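Local coordinates for probable hydrogenase nickel incorporation protein hypB (Methanocaldococcus jannaschii, PDB 2HF9) that probably helps insert nickel into [NiFe] hydrogenases during their maturation, acting as a metal-binding homodimer that binds GTP and hydrolyses it slowly, at residues K186-A191 with A198-L203; K57-L62 with H87-V92. All blocks are in the same frame, centred on the assembly; numbering follows the deposited sequence.

Contact 1. Residues K186-A191 with A198-L203; sequences KMENDA and AEVVLL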
loop_
_atom_site.group_PDB
_atom_site.type_symbol
_atom_site.label_atom_id
_atom_site.label_comp_id
_atom_site.label_asym_id
_atom_site.label_seq_id
_atom_site.Cartn_x
_atom_site.Cartn_y
_atom_site.Cartn_z
ATOM N N LYS A 186 13.397 3.266 16.100
ATOM C CA LYS A 186 12.600 2.046 16.244
ATOM C C LYS A 186 12.480 1.306 14.911
ATOM O O LYS A 186 12.702 0.098 14.847
ATOM C CB LYS A 186 11.203 2.358 16.794
ATOM C CG LYS A 186 10.285 1.135 16.893
ATOM C CD LYS A 186 8.829 1.536 17.053
ATOM C CE LYS A 186 7.909 0.320 17.065
ATOM N NZ LYS A 186 7.786 -0.335 15.728
ATOM N N MET A 187 12.128 2.035 13.852
ATOM C CA MET A 187 11.949 1.427 12.531
ATOM C C MET A 187 13.245 0.789 12.038
ATOM O O MET A 187 13.232 -0.318 11.504
ATOM C CB MET A 187 11.444 2.456 11.520
ATOM C CG MET A 187 10.078 3.018 11.851
ATOM S SD MET A 187 9.514 4.277 10.680
ATOM C CE MET A 187 9.050 3.274 9.266
ATOM N N GLU A 188 14.359 1.493 12.230
ATOM C CA GLU A 188 15.672 1.001 11.823
ATOM C C GLU A 188 16.032 -0.296 12.554
ATOM O O GLU A 188 16.556 -1.232 11.943
ATOM C CB GLU A 188 16.735 2.074 12.058
ATOM C CG GLU A 188 18.135 1.681 11.618
ATOM C CD GLU A 188 19.174 2.727 11.965
ATOM O OE1 GLU A 188 18.963 3.483 12.943
ATOM O OE2 GLU A 188 20.210 2.784 11.269
ATOM N N ASN A 189 15.743 -0.339 13.855
ATOM C CA ASN A 189 15.937 -1.554 14.653
ATOM C C ASN A 189 14.998 -2.690 14.260
ATOM O O ASN A 189 15.415 -3.849 14.211
ATOM C CB ASN A 189 15.827 -1.250 16.148
ATOM C CG ASN A 189 17.101 -0.670 16.707
ATOM O OD1 ASN A 189 18.193 -1.163 16.419
ATOM N ND2 ASN A 189 16.978 0.384 17.495
ATOM N N ASP A 190 13.742 -2.350 13.967
ATOM C CA ASP A 190 12.773 -3.318 13.450
ATOM C C ASP A 190 13.318 -4.019 12.207
ATOM O O ASP A 190 13.283 -5.246 12.117
ATOM C CB ASP A 190 11.439 -2.640 13.101
ATOM C CG ASP A 190 10.636 -2.214 14.327
ATOM O OD1 ASP A 190 9.687 -1.421 14.149
ATOM O OD2 ASP A 190 10.928 -2.663 15.457
ATOM N N ALA A 191 13.819 -3.228 11.256
ATOM C CA ALA A 191 14.331 -3.740 9.986
ATOM C C ALA A 191 15.551 -4.640 10.180
ATOM O O ALA A 191 15.624 -5.720 9.600
ATOM C CB ALA A 191 14.664 -2.584 9.047
ATOM N N ALA A 198 20.042 -7.855 5.675
ATOM C CA ALA A 198 19.758 -6.706 4.808
ATOM C C ALA A 198 20.563 -5.461 5.178
ATOM O O ALA A 198 20.945 -5.281 6.333
ATOM C CB ALA A 198 18.270 -6.384 4.832
ATOM N N GLU A 199 20.815 -4.606 4.187
ATOM C CA GLU A 199 21.289 -3.253 4.460
ATOM C C GLU A 199 20.071 -2.414 4.819
ATOM O O GLU A 199 19.010 -2.573 4.214
ATOM C CB GLU A 199 22.016 -2.656 3.253
ATOM C CG GLU A 199 23.374 -3.293 2.952
ATOM C CD GLU A 199 24.326 -3.245 4.138
ATOM O OE1 GLU A 199 24.583 -2.138 4.661
ATOM O OE2 GLU A 199 24.809 -4.320 4.552
ATOM N N VAL A 200 20.213 -1.554 5.823
ATOM C CA VAL A 200 19.118 -0.683 6.242
ATOM C C VAL A 200 19.574 0.773 6.167
ATOM O O VAL A 200 20.555 1.157 6.799
ATOM C CB VAL A 200 18.602 -1.036 7.670
ATOM C CG1 VAL A 200 17.448 -0.123 8.063
ATOM C CG2 VAL A 200 18.161 -2.497 7.745
ATOM N N VAL A 201 18.861 1.572 5.379
ATOM C CA VAL A 201 19.235 2.964 5.141
ATOM C C VAL A 201 18.100 3.910 5.535
ATOM O O VAL A 201 16.951 3.724 5.132
ATOM C CB VAL A 201 19.654 3.187 3.656
ATOM C CG1 VAL A 201 19.892 4.669 3.349
ATOM C CG2 VAL A 201 20.896 2.368 3.313
ATOM N N LEU A 202 18.435 4.912 6.346
ATOM C CA LEU A 202 17.516 5.999 6.659
ATOM C C LEU A 202 17.691 7.084 5.602
ATOM O O LEU A 202 18.805 7.564 5.362
ATOM C CB LEU A 202 17.767 6.548 8.071
ATOM C CG LEU A 202 17.467 5.583 9.229
ATOM C CD1 LEU A 202 18.039 6.117 10.543
ATOM C CD2 LEU A 202 15.965 5.326 9.363
ATOM N N LEU A 203 16.591 7.449 4.957
ATOM C CA LEU A 203 16.656 8.306 3.777
ATOM C C LEU A 203 15.642 9.438 3.796
ATOM O O LEU A 203 14.510 9.274 4.253
ATOM C CB LEU A 203 16.460 7.461 2.504
ATOM C CG LEU A 203 16.505 8.165 1.135
ATOM C CD1 LEU A 203 17.887 8.724 0.836
ATOM C CD2 LEU A 203 16.046 7.242 0.016
HETATM O O HOH W 1 21.168 0.991 9.438
#

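Contact 2. Residues K57-L62 with H87-V92; sequences KLIDNL and HGAKVV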
loop_
_atom_site.group_PDB
_atom_site.type_symbol
_atom_site.label_atom_id
_atom_site.label_comp_id
_atom_site.label_asym_id
_atom_site.label_seq_id
_atom_site.Cartn_x
_atom_site.Cartn_y
_atom_site.Cartn_z
ATOM N N LYS A 57 16.298 9.846 -8.846
ATOM C CA LYS A 57 17.558 10.309 -8.264
ATOM C C LYS A 57 18.723 9.389 -8.618
ATOM O O LYS A 57 19.821 9.864 -8.916
ATOM C CB LYS A 57 17.441 10.470 -6.738
ATOM C CG LYS A 57 16.497 11.586 -6.282
ATOM C CD LYS A 57 17.010 12.959 -6.671
ATOM C CE LYS A 57 16.142 14.067 -6.098
ATOM N NZ LYS A 57 16.670 15.401 -6.516
ATOM N N LEU A 58 18.484 8.077 -8.586
ATOM C CA LEU A 58 19.507 7.105 -8.978
ATOM C C LEU A 58 19.929 7.239 -10.442
ATOM O O LEU A 58 21.128 7.209 -10.746
ATOM C CB LEU A 58 19.062 5.674 -8.669
ATOM C CG LEU A 58 19.016 5.274 -7.188
ATOM C CD1 LEU A 58 18.377 3.902 -7.042
ATOM C CD2 LEU A 58 20.400 5.289 -6.551
ATOM N N ILE A 59 18.955 7.387 -11.339
ATOM C CA ILE A 59 19.237 7.653 -12.757
ATOM C C ILE A 59 20.139 8.883 -12.915
ATOM O O ILE A 59 21.214 8.794 -13.511
ATOM C CB ILE A 59 17.942 7.831 -13.593
ATOM C CG1 ILE A 59 17.158 6.516 -13.657
ATOM C CG2 ILE A 59 18.271 8.311 -15.021
ATOM C CD1 ILE A 59 15.694 6.688 -14.051
ATOM N N ASP A 60 19.702 10.015 -12.365
ATOM C CA ASP A 60 20.454 11.275 -12.446
ATOM C C ASP A 60 21.909 11.130 -12.011
ATOM O O ASP A 60 22.811 11.710 -12.619
ATOM C CB ASP A 60 19.793 12.354 -11.582
ATOM C CG ASP A 60 18.489 12.855 -12.160
ATOM O OD1 ASP A 60 18.127 12.441 -13.276
ATOM O OD2 ASP A 60 17.820 13.670 -11.489
ATOM N N ASN A 61 22.130 10.352 -10.958
ATOM C CA ASN A 61 23.441 10.299 -10.331
ATOM C C ASN A 61 24.337 9.153 -10.800
ATOM O O ASN A 61 25.527 9.131 -10.492
ATOM C CB ASN A 61 23.296 10.367 -8.804
ATOM C CG ASN A 61 22.828 11.741 -8.338
ATOM O OD1 ASN A 61 23.593 12.708 -8.368
ATOM N ND2 ASN A 61 21.558 11.841 -7.938
ATOM N N LEU A 62 23.776 8.237 -11.589
ATOM C CA LEU A 62 24.528 7.081 -12.081
ATOM C C LEU A 62 24.654 7.029 -13.604
ATOM O O LEU A 62 25.429 6.225 -14.131
ATOM C CB LEU A 62 23.908 5.773 -11.569
ATOM C CG LEU A 62 24.009 5.455 -10.075
ATOM C CD1 LEU A 62 23.088 4.283 -9.713
ATOM C CD2 LEU A 62 25.445 5.170 -9.662
ATOM N N HIS A 87 14.296 11.659 -17.319
ATOM C CA HIS A 87 15.611 11.573 -16.686
ATOM C C HIS A 87 16.656 10.858 -17.550
ATOM O O HIS A 87 17.808 10.707 -17.140
ATOM C CB HIS A 87 15.502 10.932 -15.298
ATOM C CG HIS A 87 14.824 11.804 -14.290
ATOM N ND1 HIS A 87 15.515 12.660 -13.460
ATOM C CD2 HIS A 87 13.515 11.971 -13.993
ATOM C CE1 HIS A 87 14.661 13.311 -12.690
ATOM N NE2 HIS A 87 13.441 12.907 -12.990
ATOM N N GLY A 88 16.252 10.432 -18.744
ATOM C CA GLY A 88 17.183 9.854 -19.719
ATOM C C GLY A 88 17.371 8.348 -19.654
ATOM O O GLY A 88 18.411 7.826 -20.067
ATOM N N ALA A 89 16.371 7.643 -19.131
ATOM C CA ALA A 89 16.393 6.186 -19.121
ATOM C C ALA A 89 15.456 5.650 -20.191
ATOM O O ALA A 89 14.455 6.287 -20.529
ATOM C CB ALA A 89 15.998 5.648 -17.755
ATOM N N LYS A 90 15.794 4.483 -20.730
ATOM C CA LYS A 90 14.871 3.741 -21.576
ATOM C C LYS A 90 13.886 3.020 -20.661
ATOM O O LYS A 90 14.293 2.359 -19.706
ATOM C CB LYS A 90 15.618 2.756 -22.470
ATOM C CG LYS A 90 14.717 2.054 -23.476
ATOM C CD LYS A 90 15.296 2.118 -24.881
ATOM C CE LYS A 90 14.402 1.391 -25.881
ATOM N NZ LYS A 90 12.984 1.862 -25.823
ATOM N N VAL A 91 12.595 3.170 -20.942
ATOM C CA VAL A 91 11.557 2.644 -20.061
ATOM C C VAL A 91 10.600 1.714 -20.798
ATOM O O VAL A 91 10.106 2.041 -21.879
ATOM C CB VAL A 91 10.743 3.782 -19.391
ATOM C CG1 VAL A 91 9.787 3.220 -18.343
ATOM C CG2 VAL A 91 11.671 4.821 -18.772
ATOM N N VAL A 92 10.356 0.548 -20.206
ATOM C CA VAL A 92 9.278 -0.323 -20.647
ATOM C C VAL A 92 8.157 -0.234 -19.614
ATOM O O VAL A 92 8.339 -0.640 -18.459
ATOM C CB VAL A 92 9.732 -1.791 -20.826
ATOM C CG1 VAL A 92 8.553 -2.671 -21.234
ATOM C CG2 VAL A 92 10.845 -1.879 -21.864
#

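Contact 1. Residues K186-A191 with A198-L203
In the beta-alpha-beta crossover that runs from strand 168-172 through helix 184-194 to the edge strand 199-202, Glu188 and Ala191 of the helix meet Val200 and Leu202 of the strand. The two axes run nearly antiparallel, at 168°, and approach to 8.9 Å, as expected for a helix lying along the strand that follows it. Val200 and Leu202 point toward the helix, whereas Val201 between them points away and touches Val214 and Lys213 of helix 211-224.

Ala191 CB sits against both methyls of Val200, 3.7 Å from CG2 and 3.8 Å from CG1. The Val200 torsion sets up this double touch, with CG1 opposite the backbone N (chi1 -179°) and CG2 beside it. The same CG1 meets the CG methylene of Glu188, so the aliphatic part of the glutamate continues the apolar patch. Beyond CG the Glu188 chain is extended and crosses Leu202 at about a right angle. Leu202 CD1 lies over the flat side of the carboxylate, 3.7 Å from Glu188 OE1 and slightly farther from OE2.

The polar link is indirect. One water donates to Glu188 OE2 and to Val200 O, each at 2.7 Å. On another side of the helix Lys186 forms salt bridges with Asp190, on the syn side of its OD1, and with Asp154 and Glu157.

No direct hydrogen bond joins helix to strand, and the two segments bury 229 Å² in all. The contact therefore rests on apolar packing that includes the glutamate's own methylene and carboxylate face, and on a water that spends both its protons, one on a carboxylate that is probably ionised and one on a backbone carbonyl of the edge strand.

Contact 2. Residues K57-L62 with H87-V92
His87, which gives up more surface to this contact than any other residue, donates its ring N-H to the helix: ND1 bonds to Asp60 OD1 at 2.6 Å, with an N-H...O angle of 161°. The oxygen lies at the ring edge, close to the imidazole plane, and is met on its syn side. Carboxylate and ring are nevertheless turned 35° apart. The Asp60 torsion, with CG beside the backbone N (chi1 -71°), brings the carboxylate round to the ring. On the far side of the ring NE2 makes a weak bond to Glu56; with a carboxylate near each ring nitrogen, the charged imidazolium may be favoured. Replacing Asp60 by alanine removes the acceptor of ND1, and the ring would probably be freer to turn, with the weak NE2 bond left to restrain it.

Gly88, with positive phi, closes helix 78-85 in a Schellman motif, and the chain then enters strand 90-95, at the edge of the parallel sheet of this P-loop GTPase domain. Helix 51-62 packs against that turn and the sheet, and Ile59 makes the apolar part. Its CG2 presses on His87 O at 3.2 Å, a tight approach, and lies 3.8 Å from His87 CB. The other branch reaches on to the strand entrance, where CD1 meets Ala89 CB at 3.9 Å; both Ile59 and Ala89 also touch Cys70 of strand 68-74.

In the fold
Contact 2 is complete in the chain before contact 1 begins; their centres lie 25 Å apart and their nearest atoms about 8 Å, so the two do not meet. Both belong to one parallel sheet, whose strand order places 90-95 at one edge within the chain and 199-202 at the other. Contact 1 joins helix 184-194 to strand 199-202, and contact 2 joins helix 51-62 to the turn that leads into strand 90-95. Helix 211-224 touches both 57-62, through Leu58, and 198-203, through Val201 on the side turned away from helix 184-194. The side chains of Leu202 and His87 are each about 10 Å from a bound nucleotide, so neither contact touches it; they pack helices at opposite edges of the sheet.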